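Local coordinates for peptidase S15/CocE/NonD (Thaumarchaeota archaeon SCGC AB-539-E09, PDB 4PF1), which is an aminopeptidase of the serine peptidase S15 family that probably removes residues from peptide N-termini, using an alpha/beta-hydrolase catalytic domain, at residues S228-L236 against K434-P445. Sequence-based numbering, arbitrary orientation.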
ATOM      1  N   SER A 228       2.107 -18.859 -19.454  1.00 18.15           N
ATOM      2  CA  SER A 228       1.991 -17.423 -19.691  1.00 17.64           C
ATOM      3  C   SER A 228       1.260 -16.754 -18.533  1.00 20.62           C
ATOM      4  O   SER A 228       0.261 -17.292 -18.050  1.00 20.92           O
ATOM      5  CB  SER A 228       1.245 -17.174 -21.004  1.00 21.63           C
ATOM      6  OG  SER A 228       1.210 -15.805 -21.372  1.00 32.11           O
ATOM      7  N   TYR A 229       1.752 -15.584 -18.085  1.00 15.44           N
ATOM      8  CA  TYR A 229       1.123 -14.818 -17.003  1.00 13.96           C
ATOM      9  C   TYR A 229      -0.195 -14.196 -17.491  1.00 16.27           C
ATOM     10  O   TYR A 229      -1.229 -14.356 -16.839  1.00 15.24           O
ATOM     11  CB  TYR A 229       2.086 -13.732 -16.472  1.00 14.96           C
ATOM     12  CG  TYR A 229       1.548 -12.966 -15.280  1.00 16.00           C
ATOM     13  CD1 TYR A 229       1.489 -13.551 -14.016  1.00 17.31           C
ATOM     14  CD2 TYR A 229       1.117 -11.648 -15.410  1.00 16.24           C
ATOM     15  CE1 TYR A 229       0.997 -12.850 -12.916  1.00 17.01           C
ATOM     16  CE2 TYR A 229       0.631 -10.934 -14.316  1.00 16.68           C
ATOM     17  CZ  TYR A 229       0.576 -11.537 -13.069  1.00 22.76           C
ATOM     18  OH  TYR A 229       0.086 -10.839 -11.994  1.00 22.81           O
ATOM     19  N   ASP A 230      -0.163 -13.527 -18.661  1.00 12.69           N
ATOM     20  CA  ASP A 230      -1.345 -12.912 -19.269  1.00 11.24           C
ATOM     21  C   ASP A 230      -2.183 -13.991 -19.984  1.00 13.70           C
ATOM     22  O   ASP A 230      -1.734 -14.565 -20.978  1.00 13.41           O
ATOM     23  CB  ASP A 230      -0.916 -11.795 -20.241  1.00 13.22           C
ATOM     24  CG  ASP A 230      -2.045 -10.967 -20.831  1.00 21.07           C
ATOM     25  OD1 ASP A 230      -3.131 -10.913 -20.212  1.00 19.97           O
ATOM     26  OD2 ASP A 230      -1.829 -10.345 -21.889  1.00 29.26           O
ATOM     27  N   THR A 231      -3.393 -14.273 -19.463  1.00 10.17           N
ATOM     28  CA  THR A 231      -4.289 -15.311 -20.007  1.00 10.12           C
ATOM     29  C   THR A 231      -4.836 -14.921 -21.384  1.00 13.04           C
ATOM     30  O   THR A 231      -5.074 -15.803 -22.208  1.00 11.87           O
ATOM     31  CB  THR A 231      -5.427 -15.641 -19.028  1.00 17.81           C
ATOM     32  OG1 THR A 231      -6.205 -14.468 -18.779  1.00 17.53           O
ATOM     33  CG2 THR A 231      -4.917 -16.227 -17.713  1.00 17.20           C
ATOM     34  N   TYR A 232      -5.018 -13.604 -21.636  1.00 10.21           N
ATOM     35  CA  TYR A 232      -5.479 -13.067 -22.925  1.00 10.04           C
ATOM     36  C   TYR A 232      -4.604 -13.619 -24.055  1.00 16.22           C
ATOM     37  O   TYR A 232      -5.124 -14.176 -25.020  1.00 16.02           O
ATOM     38  CB  TYR A 232      -5.438 -11.525 -22.899  1.00 10.71           C
ATOM     39  CG  TYR A 232      -5.890 -10.864 -24.187  1.00 11.80           C
ATOM     40  CD1 TYR A 232      -5.025 -10.744 -25.274  1.00 13.61           C
ATOM     41  CD2 TYR A 232      -7.162 -10.311 -24.302  1.00 12.47           C
ATOM     42  CE1 TYR A 232      -5.427 -10.125 -26.455  1.00 14.84           C
ATOM     43  CE2 TYR A 232      -7.570  -9.672 -25.474  1.00 13.57           C
ATOM     44  CZ  TYR A 232      -6.701  -9.589 -26.552  1.00 21.28           C
ATOM     45  OH  TYR A 232      -7.089  -8.970 -27.713  1.00 22.16           O
ATOM     46  N   ASP A 233      -3.272 -13.506 -23.891  1.00 14.72           N
ATOM     47  CA  ASP A 233      -2.273 -13.996 -24.828  1.00 15.65           C
ATOM     48  C   ASP A 233      -2.359 -15.516 -24.999  1.00 19.09           C
ATOM     49  O   ASP A 233      -2.394 -16.001 -26.132  1.00 20.17           O
ATOM     50  CB  ASP A 233      -0.872 -13.599 -24.345  1.00 18.33           C
ATOM     51  CG  ASP A 233      -0.093 -12.804 -25.359  1.00 33.64           C
ATOM     52  OD1 ASP A 233       0.480 -13.422 -26.281  1.00 36.30           O
ATOM     53  OD2 ASP A 233      -0.055 -11.564 -25.235  1.00 40.70           O
ATOM     54  N   ALA A 234      -2.435 -16.259 -23.874  1.00 14.03           N
ATOM     55  CA  ALA A 234      -2.490 -17.728 -23.848  1.00 13.62           C
ATOM     56  C   ALA A 234      -3.693 -18.295 -24.615  1.00 16.37           C
ATOM     57  O   ALA A 234      -3.507 -19.155 -25.473  1.00 15.20           O
ATOM     58  CB  ALA A 234      -2.511 -18.229 -22.408  1.00 14.06           C
ATOM     59  N   TYR A 235      -4.916 -17.804 -24.319  1.00 13.32           N
ATOM     60  CA  TYR A 235      -6.146 -18.293 -24.945  1.00 13.13           C
ATOM     61  C   TYR A 235      -6.255 -17.878 -26.430  1.00 19.06           C
ATOM     62  O   TYR A 235      -6.789 -18.651 -27.230  1.00 19.10           O
ATOM     63  CB  TYR A 235      -7.382 -17.847 -24.144  1.00 13.20           C
ATOM     64  CG  TYR A 235      -7.591 -18.659 -22.879  1.00 13.64           C
ATOM     65  CD1 TYR A 235      -6.961 -18.307 -21.689  1.00 15.27           C
ATOM     66  CD2 TYR A 235      -8.392 -19.799 -22.880  1.00 13.90           C
ATOM     67  CE1 TYR A 235      -7.127 -19.064 -20.528  1.00 16.00           C
ATOM     68  CE2 TYR A 235      -8.578 -20.556 -21.721  1.00 14.21           C
ATOM     69  CZ  TYR A 235      -7.938 -20.186 -20.548  1.00 19.82           C
ATOM     70  OH  TYR A 235      -8.094 -20.930 -19.401  1.00 18.91           O
ATOM     71  N   LEU A 236      -5.712 -16.694 -26.803  1.00 16.20           N
ATOM     72  CA  LEU A 236      -5.717 -16.223 -28.198  1.00 16.04           C
ATOM     73  C   LEU A 236      -4.793 -17.083 -29.076  1.00 20.64           C
ATOM     74  O   LEU A 236      -5.165 -17.417 -30.203  1.00 19.56           O
ATOM     75  CB  LEU A 236      -5.316 -14.735 -28.284  1.00 15.69           C
ATOM     76  CG  LEU A 236      -5.464 -14.038 -29.657  1.00 20.00           C
ATOM     77  CD1 LEU A 236      -6.909 -14.080 -30.162  1.00 19.48           C
ATOM     78  CD2 LEU A 236      -4.975 -12.592 -29.590  1.00 21.28           C
ATOM     79  N   LYS A 434      -8.139  -9.382 -33.019  1.00 13.57           N
ATOM     80  CA  LYS A 434      -7.945  -8.402 -31.944  1.00 12.96           C
ATOM     81  C   LYS A 434      -9.200  -8.362 -31.035  1.00 15.74           C
ATOM     82  O   LYS A 434      -9.952  -7.383 -31.068  1.00 14.83           O
ATOM     83  CB  LYS A 434      -7.632  -7.012 -32.527  1.00 15.45           C
ATOM     84  CG  LYS A 434      -6.189  -6.850 -32.973  1.00 22.92           C
ATOM     85  CD  LYS A 434      -5.977  -5.509 -33.641  1.00 25.91           C
ATOM     86  CE  LYS A 434      -4.519  -5.210 -33.844  1.00 25.74           C
ATOM     87  NZ  LYS A 434      -4.320  -4.109 -34.815  1.00 35.55           N
ATOM     88  N   PRO A 435      -9.492  -9.436 -30.251  1.00 12.29           N
ATOM     89  CA  PRO A 435     -10.700  -9.401 -29.410  1.00 11.66           C
ATOM     90  C   PRO A 435     -10.603  -8.355 -28.305  1.00 14.45           C
ATOM     91  O   PRO A 435      -9.509  -8.066 -27.810  1.00 13.55           O
ATOM     92  CB  PRO A 435     -10.782 -10.818 -28.838  1.00 13.27           C
ATOM     93  CG  PRO A 435      -9.391 -11.330 -28.883  1.00 17.74           C
ATOM     94  CD  PRO A 435      -8.742 -10.701 -30.072  1.00 13.68           C
ATOM     95  N   VAL A 436     -11.746  -7.774 -27.940  1.00 10.52           N
ATOM     96  CA  VAL A 436     -11.828  -6.760 -26.887  1.00 10.01           C
ATOM     97  C   VAL A 436     -11.529  -7.430 -25.519  1.00 14.82           C
ATOM     98  O   VAL A 436     -12.199  -8.405 -25.159  1.00 14.65           O
ATOM     99  CB  VAL A 436     -13.209  -6.034 -26.887  1.00 12.42           C
ATOM    100  CG1 VAL A 436     -13.236  -4.907 -25.859  1.00 11.74           C
ATOM    101  CG2 VAL A 436     -13.561  -5.500 -28.275  1.00 12.21           C
ATOM    102  N   PRO A 437     -10.513  -6.955 -24.761  1.00 12.16           N
ATOM    103  CA  PRO A 437     -10.249  -7.567 -23.449  1.00 11.74           C
ATOM    104  C   PRO A 437     -11.356  -7.211 -22.447  1.00 15.88           C
ATOM    105  O   PRO A 437     -11.736  -6.041 -22.348  1.00 15.87           O
ATOM    106  CB  PRO A 437      -8.887  -6.997 -23.061  1.00 13.48           C
ATOM    107  CG  PRO A 437      -8.795  -5.699 -23.778  1.00 18.44           C
ATOM    108  CD  PRO A 437      -9.602  -5.820 -25.031  1.00 14.33           C
ATOM    109  N   TYR A 438     -11.921  -8.234 -21.745  1.00 12.07           N
ATOM    110  CA  TYR A 438     -13.024  -8.036 -20.784  1.00 11.15           C
ATOM    111  C   TYR A 438     -12.581  -7.156 -19.613  1.00 12.86           C
ATOM    112  O   TYR A 438     -13.409  -6.506 -18.976  1.00 11.73           O
ATOM    113  CB  TYR A 438     -13.602  -9.383 -20.293  1.00 12.25           C
ATOM    114  CG  TYR A 438     -12.873 -10.051 -19.145  1.00 13.48           C
ATOM    115  CD1 TYR A 438     -11.612 -10.614 -19.327  1.00 15.47           C
ATOM    116  CD2 TYR A 438     -13.504 -10.255 -17.920  1.00 13.96           C
ATOM    117  CE1 TYR A 438     -10.957 -11.275 -18.287  1.00 15.29           C
ATOM    118  CE2 TYR A 438     -12.869 -10.935 -16.880  1.00 14.46           C
ATOM    119  CZ  TYR A 438     -11.592 -11.439 -17.065  1.00 19.56           C
ATOM    120  OH  TYR A 438     -10.967 -12.112 -16.042  1.00 18.69           O
ATOM    121  N   ARG A 439     -11.267  -7.120 -19.363  1.00  8.20           N
ATOM    122  CA  ARG A 439     -10.627  -6.284 -18.357  1.00  7.49           C
ATOM    123  C   ARG A 439      -9.352  -5.737 -18.932  1.00 10.53           C
ATOM    124  O   ARG A 439      -8.882  -6.240 -19.959  1.00  8.52           O
ATOM    125  CB  ARG A 439     -10.311  -7.091 -17.097  1.00  6.72           C
ATOM    126  CG  ARG A 439     -11.507  -7.614 -16.347  1.00  8.37           C
ATOM    127  CD  ARG A 439     -11.073  -8.118 -14.993  1.00  7.85           C
ATOM    128  NE  ARG A 439     -11.060  -7.038 -14.004  1.00  7.39           N
ATOM    129  CZ  ARG A 439     -10.508  -7.133 -12.800  1.00 19.51           C
ATOM    130  NH1 ARG A 439      -9.897  -8.252 -12.428  1.00 10.80           N
ATOM    131  NH2 ARG A 439     -10.560  -6.112 -11.960  1.00  7.71           N
ATOM    132  N   GLN A 440      -8.741  -4.755 -18.248  1.00  8.01           N
ATOM    133  CA  GLN A 440      -7.453  -4.208 -18.655  1.00  8.69           C
ATOM    134  C   GLN A 440      -6.382  -5.284 -18.495  1.00 15.36           C
ATOM    135  O   GLN A 440      -6.453  -6.097 -17.568  1.00 14.77           O
ATOM    136  CB  GLN A 440      -7.106  -2.944 -17.849  1.00 10.25           C
ATOM    137  CG  GLN A 440      -7.941  -1.726 -18.270  1.00 19.46           C
ATOM    138  CD  GLN A 440      -7.457  -0.423 -17.681  1.00 31.51           C
ATOM    139  OE1 GLN A 440      -7.276   0.570 -18.391  1.00 31.41           O
ATOM    140  NE2 GLN A 440      -7.300  -0.372 -16.366  1.00 13.07           N
ATOM    141  N   ARG A 441      -5.453  -5.354 -19.450  1.00 13.68           N
ATOM    142  CA  ARG A 441      -4.413  -6.373 -19.437  1.00 13.62           C
ATOM    143  C   ARG A 441      -3.284  -5.998 -18.468  1.00 17.98           C
ATOM    144  O   ARG A 441      -3.093  -4.810 -18.200  1.00 17.79           O
ATOM    145  CB  ARG A 441      -3.893  -6.636 -20.852  1.00 12.18           C
ATOM    146  CG  ARG A 441      -4.779  -7.637 -21.578  1.00 17.26           C
ATOM    147  CD  ARG A 441      -4.506  -7.676 -23.054  1.00 25.68           C
ATOM    148  NE  ARG A 441      -3.335  -8.487 -23.370  1.00 29.68           N
ATOM    149  CZ  ARG A 441      -2.647  -8.384 -24.499  1.00 40.41           C
ATOM    150  NH1 ARG A 441      -1.605  -9.171 -24.722  1.00 27.73           N
ATOM    151  NH2 ARG A 441      -2.999  -7.493 -25.420  1.00 26.26           N
ATOM    152  N   PRO A 442      -2.596  -6.992 -17.836  1.00 14.23           N
ATOM    153  CA  PRO A 442      -2.708  -8.453 -18.045  1.00 13.87           C
ATOM    154  C   PRO A 442      -3.919  -9.102 -17.357  1.00 16.27           C
ATOM    155  O   PRO A 442      -4.250  -8.766 -16.216  1.00 14.51           O
ATOM    156  CB  PRO A 442      -1.392  -8.981 -17.462  1.00 16.10           C
ATOM    157  CG  PRO A 442      -1.061  -8.008 -16.365  1.00 20.39           C
ATOM    158  CD  PRO A 442      -1.514  -6.663 -16.884  1.00 15.93           C
ATOM    159  N   THR A 443      -4.579 -10.042 -18.057  1.00 13.58           N
ATOM    160  CA  THR A 443      -5.698 -10.791 -17.473  1.00 13.80           C
ATOM    161  C   THR A 443      -5.131 -12.053 -16.824  1.00 18.26           C
ATOM    162  O   THR A 443      -4.338 -12.768 -17.446  1.00 17.25           O
ATOM    163  CB  THR A 443      -6.800 -11.097 -18.500  1.00 21.62           C
ATOM    164  OG1 THR A 443      -6.268 -11.911 -19.544  1.00 22.73           O
ATOM    165  CG2 THR A 443      -7.444  -9.832 -19.071  1.00 20.65           C
ATOM    166  N   ILE A 444      -5.490 -12.294 -15.560  1.00 15.34           N
ATOM    167  CA  ILE A 444      -4.971 -13.437 -14.800  1.00 15.64           C
ATOM    168  C   ILE A 444      -6.129 -14.328 -14.299  1.00 20.10           C
ATOM    169  O   ILE A 444      -7.270 -13.857 -14.243  1.00 19.54           O
ATOM    170  CB  ILE A 444      -4.050 -12.952 -13.634  1.00 18.76           C
ATOM    171  CG1 ILE A 444      -4.810 -12.038 -12.635  1.00 18.95           C
ATOM    172  CG2 ILE A 444      -2.777 -12.282 -14.182  1.00 19.23           C
ATOM    173  CD1 ILE A 444      -4.053 -11.721 -11.343  1.00 25.63           C
ATOM    174  N   PRO A 445      -5.873 -15.616 -13.932  1.00 17.11           N
ATOM    175  CA  PRO A 445      -6.972 -16.470 -13.458  1.00 16.76           C
ATOM    176  C   PRO A 445      -7.568 -15.989 -12.131  1.00 20.30           C
ATOM    177  O   PRO A 445      -6.906 -15.286 -11.361  1.00 18.83           O
ATOM    178  CB  PRO A 445      -6.314 -17.848 -13.305  1.00 18.87           C
ATOM    179  CG  PRO A 445      -5.039 -17.773 -14.075  1.00 23.50           C
ATOM    180  CD  PRO A 445      -4.596 -16.359 -13.944  1.00 19.15           C
TER
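The first turn of helix 231-238, with Asp230 at its N-cap position, meets the long loop that follows strand 425-430, joining the catalytic part of the chain to its C-terminal non-catalytic part. Backbone and side chain lock together here: Thr231 N donates almost straight to Thr443 O (2.7 Å, 173°), while Thr443 N returns a bond to Asp230 OD1 at 2.7 Å, reaching that oxygen on its anti side and tilted from the carboxylate plane. Beside them the hydroxyls Thr231 OG1 and Thr443 OG1 lie 2.7 Å apart, hydrogen-bonded; Glu205 also bonds Thr231 OG1.

The other carboxylate oxygen faces Arg441. Asp230 OD2 takes Arg441 NE at 2.8 Å on its syn lone pair and NH1 nearly end-on, so two nitrogens grip one atom with carboxylate and guanidinium almost coplanar. Arg441 NH1 also reaches Asp233 OD2 at 2.9 Å, one turn along the helix, and Arg237 pairs with the other oxygen of Asp233. A bend at chi3 (81°) sets Arg441 CD over the Tyr232 ring face in a CH-pi contact and the guanidinium over the rim at CD1, the two planes 19° apart. Held in this way by two acidic groups at its edge and an aromatic ring at its face, the guanidinium has little freedom to rotate.

Tyr232 extends across the loop, CG anti to its backbone N, and its OH donates in the carbonyl plane to Pro435 O (2.6 Å). Pro437 CB touches the ring obliquely, and Leu236 CD1 rests on the Pro435 ring. At the far end, Ile444 CG2 sits over the Tyr229 ring, whose OH bonds Glu450. The whole is a helix N-terminus whose N-cap-position aspartate is turned to a proline-rich loop and binds it through the salt-bridge network of Asp230, Asp233 and Arg441.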